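Local coordinates for protein cytochrome B5 (Hadesarchaea archaeon YNP_N21, PDB 6NZX) that binds heme in a cytochrome b5-like domain and probably carries electrons by cycling the heme iron between its ferric and ferrous states, at residues 2-8 with 72-77. Numbering follows the deposited sequence.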
ATOM      1  N   MET A   2      10.168  11.126   6.398  1.00 30.20           N
ATOM      2  CA  MET A   2       8.758  10.825   6.711  1.00 29.54           C
ATOM      3  C   MET A   2       7.875  11.954   6.165  1.00 29.05           C
ATOM      4  O   MET A   2       8.040  13.097   6.549  1.00 30.82           O
ATOM      5  CB  MET A   2       8.578  10.700   8.226  1.00 32.13           C
ATOM      6  CG  MET A   2       7.342   9.942   8.650  1.00 36.02           C
ATOM      7  SD  MET A   2       7.342   8.171   8.238  1.00 41.82           S
ATOM      8  CE  MET A   2       9.068   7.819   7.926  1.00 37.34           C
ATOM      9  N   ARG A   3       6.947  11.611   5.266  1.00 26.10           N
ATOM     10  CA  ARG A   3       6.060  12.572   4.653  1.00 28.05           C
ATOM     11  C   ARG A   3       4.614  12.345   5.126  1.00 24.58           C
ATOM     12  O   ARG A   3       4.278  11.330   5.747  1.00 22.15           O
ATOM     13  CB  ARG A   3       6.252  12.522   3.134  1.00 34.56           C
ATOM     14  CG  ARG A   3       7.481  13.301   2.675  1.00 42.43           C
ATOM     15  CD  ARG A   3       7.903  13.121   1.225  1.00 48.73           C
ATOM     16  NE  ARG A   3       6.854  13.482   0.280  1.00 55.79           N
ATOM     17  CZ  ARG A   3       6.237  12.629  -0.529  1.00 58.03           C
ATOM     18  NH1 ARG A   3       6.621  11.363  -0.578  1.00 59.28           N
ATOM     19  NH2 ARG A   3       5.240  13.051  -1.290  1.00 59.68           N
ATOM     20  N   VAL A   4       3.763  13.334   4.833  1.00 21.12           N
ATOM     21  CA  VAL A   4       2.346  13.289   5.079  1.00 21.38           C
ATOM     22  C   VAL A   4       1.650  13.252   3.711  1.00 22.84           C
ATOM     23  O   VAL A   4       1.838  14.156   2.881  1.00 22.95           O
ATOM     24  CB  VAL A   4       1.851  14.474   5.931  1.00 20.07           C
ATOM     25  CG1 VAL A   4       0.354  14.414   6.184  1.00 20.84           C
ATOM     26  CG2 VAL A   4       2.596  14.580   7.242  1.00 19.83           C
ATOM     27  N   PHE A   5       0.871  12.181   3.505  1.00 21.13           N
ATOM     28  CA  PHE A   5       0.158  11.900   2.287  1.00 20.98           C
ATOM     29  C   PHE A   5      -1.329  12.156   2.535  1.00 20.26           C
ATOM     30  O   PHE A   5      -1.887  11.766   3.537  1.00 22.72           O
ATOM     31  CB  PHE A   5       0.387  10.446   1.849  1.00 20.95           C
ATOM     32  CG  PHE A   5       1.802  10.094   1.448  1.00 21.29           C
ATOM     33  CD1 PHE A   5       2.242  10.273   0.148  1.00 22.67           C
ATOM     34  CD2 PHE A   5       2.697   9.564   2.369  1.00 22.43           C
ATOM     35  CE1 PHE A   5       3.536   9.925  -0.223  1.00 23.83           C
ATOM     36  CE2 PHE A   5       3.996   9.244   2.004  1.00 20.93           C
ATOM     37  CZ  PHE A   5       4.419   9.439   0.711  1.00 22.89           C
ATOM     38  N   THR A   6      -1.962  12.855   1.610  1.00 20.80           N
ATOM     39  CA  THR A   6      -3.385  12.791   1.461  1.00 21.39           C
ATOM     40  C   THR A   6      -3.690  11.510   0.672  1.00 20.64           C
ATOM     41  O   THR A   6      -2.794  10.921   0.047  1.00 19.58           O
ATOM     42  CB  THR A   6      -3.916  14.065   0.788  1.00 21.11           C
ATOM     43  OG1 THR A   6      -3.548  13.995  -0.583  1.00 19.45           O
ATOM     44  CG2 THR A   6      -3.389  15.346   1.403  1.00 21.42           C
ATOM     45  N   LYS A   7      -4.951  11.092   0.691  1.00 20.90           N
ATOM     46  CA  LYS A   7      -5.404   9.934  -0.041  1.00 22.66           C
ATOM     47  C   LYS A   7      -5.336  10.210  -1.544  1.00 23.09           C
ATOM     48  O   LYS A   7      -5.136   9.292  -2.329  1.00 22.49           O
ATOM     49  CB  LYS A   7      -6.839   9.565   0.337  1.00 24.44           C
ATOM     50  CG  LYS A   7      -6.979   8.815   1.644  1.00 24.76           C
ATOM     51  CD  LYS A   7      -8.388   8.359   1.934  1.00 26.17           C
ATOM     52  CE  LYS A   7      -8.440   7.402   3.105  1.00 27.48           C
ATOM     53  NZ  LYS A   7      -9.792   7.315   3.687  1.00 31.03           N
ATOM     54  N   GLU A   8      -5.543  11.471  -1.934  1.00 25.23           N
ATOM     55  CA  GLU A   8      -5.476  11.841  -3.329  1.00 26.53           C
ATOM     56  C   GLU A   8      -4.044  11.595  -3.814  1.00 24.79           C
ATOM     57  O   GLU A   8      -3.854  10.954  -4.832  1.00 23.69           O
ATOM     58  CB  GLU A   8      -5.951  13.280  -3.529  1.00 32.90           C
ATOM     59  CG  GLU A   8      -6.514  13.542  -4.918  1.00 39.36           C
ATOM     60  CD  GLU A   8      -7.521  14.681  -4.970  1.00 47.07           C
ATOM     61  OE1 GLU A   8      -7.423  15.591  -4.115  1.00 52.86           O
ATOM     62  OE2 GLU A   8      -8.411  14.650  -5.852  1.00 54.12           O
ATOM     63  N   VAL A  72       8.241   2.205   5.883  1.00 22.77           N
ATOM     64  CA  VAL A  72       7.208   3.208   6.109  1.00 23.90           C
ATOM     65  C   VAL A  72       7.744   4.519   5.522  1.00 24.43           C
ATOM     66  O   VAL A  72       8.820   4.990   5.924  1.00 27.05           O
ATOM     67  CB  VAL A  72       6.870   3.350   7.604  1.00 25.85           C
ATOM     68  CG1 VAL A  72       5.828   4.436   7.863  1.00 25.81           C
ATOM     69  CG2 VAL A  72       6.424   2.027   8.203  1.00 25.43           C
ATOM     70  N   VAL A  73       7.006   5.091   4.573  1.00 20.80           N
ATOM     71  CA  VAL A  73       7.451   6.276   3.870  1.00 21.76           C
ATOM     72  C   VAL A  73       6.660   7.500   4.369  1.00 20.28           C
ATOM     73  O   VAL A  73       7.017   8.626   4.111  1.00 18.69           O
ATOM     74  CB  VAL A  73       7.364   6.082   2.341  1.00 22.04           C
ATOM     75  CG1 VAL A  73       8.349   5.029   1.863  1.00 23.09           C
ATOM     76  CG2 VAL A  73       5.960   5.729   1.874  1.00 22.14           C
ATOM     77  N   GLY A  74       5.623   7.279   5.167  1.00 21.23           N
ATOM     78  CA  GLY A  74       4.931   8.401   5.761  1.00 20.77           C
ATOM     79  C   GLY A  74       3.651   7.995   6.459  1.00 21.00           C
ATOM     80  O   GLY A  74       3.436   6.819   6.782  1.00 18.48           O
ATOM     81  N   VAL A  75       2.822   9.011   6.716  1.00 18.45           N
ATOM     82  CA  VAL A  75       1.566   8.856   7.358  1.00 19.42           C
ATOM     83  C   VAL A  75       0.508   9.428   6.416  1.00 20.40           C
ATOM     84  O   VAL A  75       0.812  10.292   5.580  1.00 18.78           O
ATOM     85  CB  VAL A  75       1.542   9.510   8.753  1.00 19.43           C
ATOM     86  CG1 VAL A  75       2.625   8.917   9.650  1.00 20.82           C
ATOM     87  CG2 VAL A  75       1.663  11.030   8.697  1.00 19.61           C
ATOM     88  N   LEU A  76      -0.720   8.920   6.563  1.00 20.57           N
ATOM     89  CA  LEU A  76      -1.802   9.240   5.685  1.00 22.94           C
ATOM     90  C   LEU A  76      -2.766  10.185   6.410  1.00 26.79           C
ATOM     91  O   LEU A  76      -3.320   9.821   7.434  1.00 27.44           O
ATOM     92  CB  LEU A  76      -2.473   7.938   5.253  1.00 23.02           C
ATOM     93  CG  LEU A  76      -3.689   8.117   4.356  1.00 23.96           C
ATOM     94  CD1 LEU A  76      -3.293   8.686   3.010  1.00 23.10           C
ATOM     95  CD2 LEU A  76      -4.431   6.795   4.195  1.00 24.14           C
ATOM     96  N   ARG A  77      -3.000  11.335   5.762  1.00 31.06           N
ATOM     97  CA  ARG A  77      -3.394  12.653   6.299  1.00 36.68           C
ATOM     98  C   ARG A  77      -3.976  12.511   7.704  1.00 42.29           C
ATOM     99  O   ARG A  77      -3.273  12.812   8.671  1.00 52.51           O
ATOM    100  CB  ARG A  77      -4.326  13.377   5.317  1.00 33.80           C
ATOM    101  CG  ARG A  77      -5.799  13.013   5.452  1.00 34.25           C
ATOM    102  CD  ARG A  77      -6.668  13.684   4.401  1.00 35.76           C
ATOM    103  NE  ARG A  77      -6.683  13.096   3.048  1.00 33.06           N
ATOM    104  CZ  ARG A  77      -7.182  13.736   1.984  1.00 36.80           C
ATOM    105  NH1 ARG A  77      -7.482  15.021   2.087  1.00 41.28           N
ATOM    106  NH2 ARG A  77      -7.369  13.128   0.816  1.00 37.65           N
TER
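Four backbone hydrogen bonds join the first and last strands of the cytochrome b5 domain in parallel: Arg-3 N to Val-73 O (3.2 Å), Val-75 N to Arg-3 O (2.9 Å), Phe-5 N to Val-75 O (2.8 Å) and, very short, Arg-77 N to Phe-5 O (2.5 Å). Two CA-H...O contacts add to them, Val-4 CA to Val-75 O (3.4 Å) and Leu-76 CA to Phe-5 O (3.3 Å). Apolar contacts flank this backbone. Val-4 CG2 meets Val-75 CG2 (3.9 Å) on the face these valines share, whereas on the face of Phe-5 its CE2 lies 4.0 Å from both Val-73 CG2 and Gly-74 CA; a CB on Gly-74 would strike this ring and Arg-3 O. Leu-76 CD1 approaches Phe-5 CB (4.2 Å) and Lys-7 CG (3.9 Å). Met-2 SD touches Val-72 CG1 (4.0 Å) at the N-terminal end of the pair. At the C-terminal end the Arg-77 guanidinium lies with one face against Thr-6 CB (CZ to CB 3.5 Å). Thr-6, directly after the last bridged residue, N-caps helix 7-11, its OG1 bonding Glu-9 N. Strand 3-5 edges the mixed four-stranded sheet; strand 72-76, with a classic bulge at Val-73 and Gly-74 opposite Val-29, connects it to antiparallel strand 28-31, beyond which lies strand 22-25.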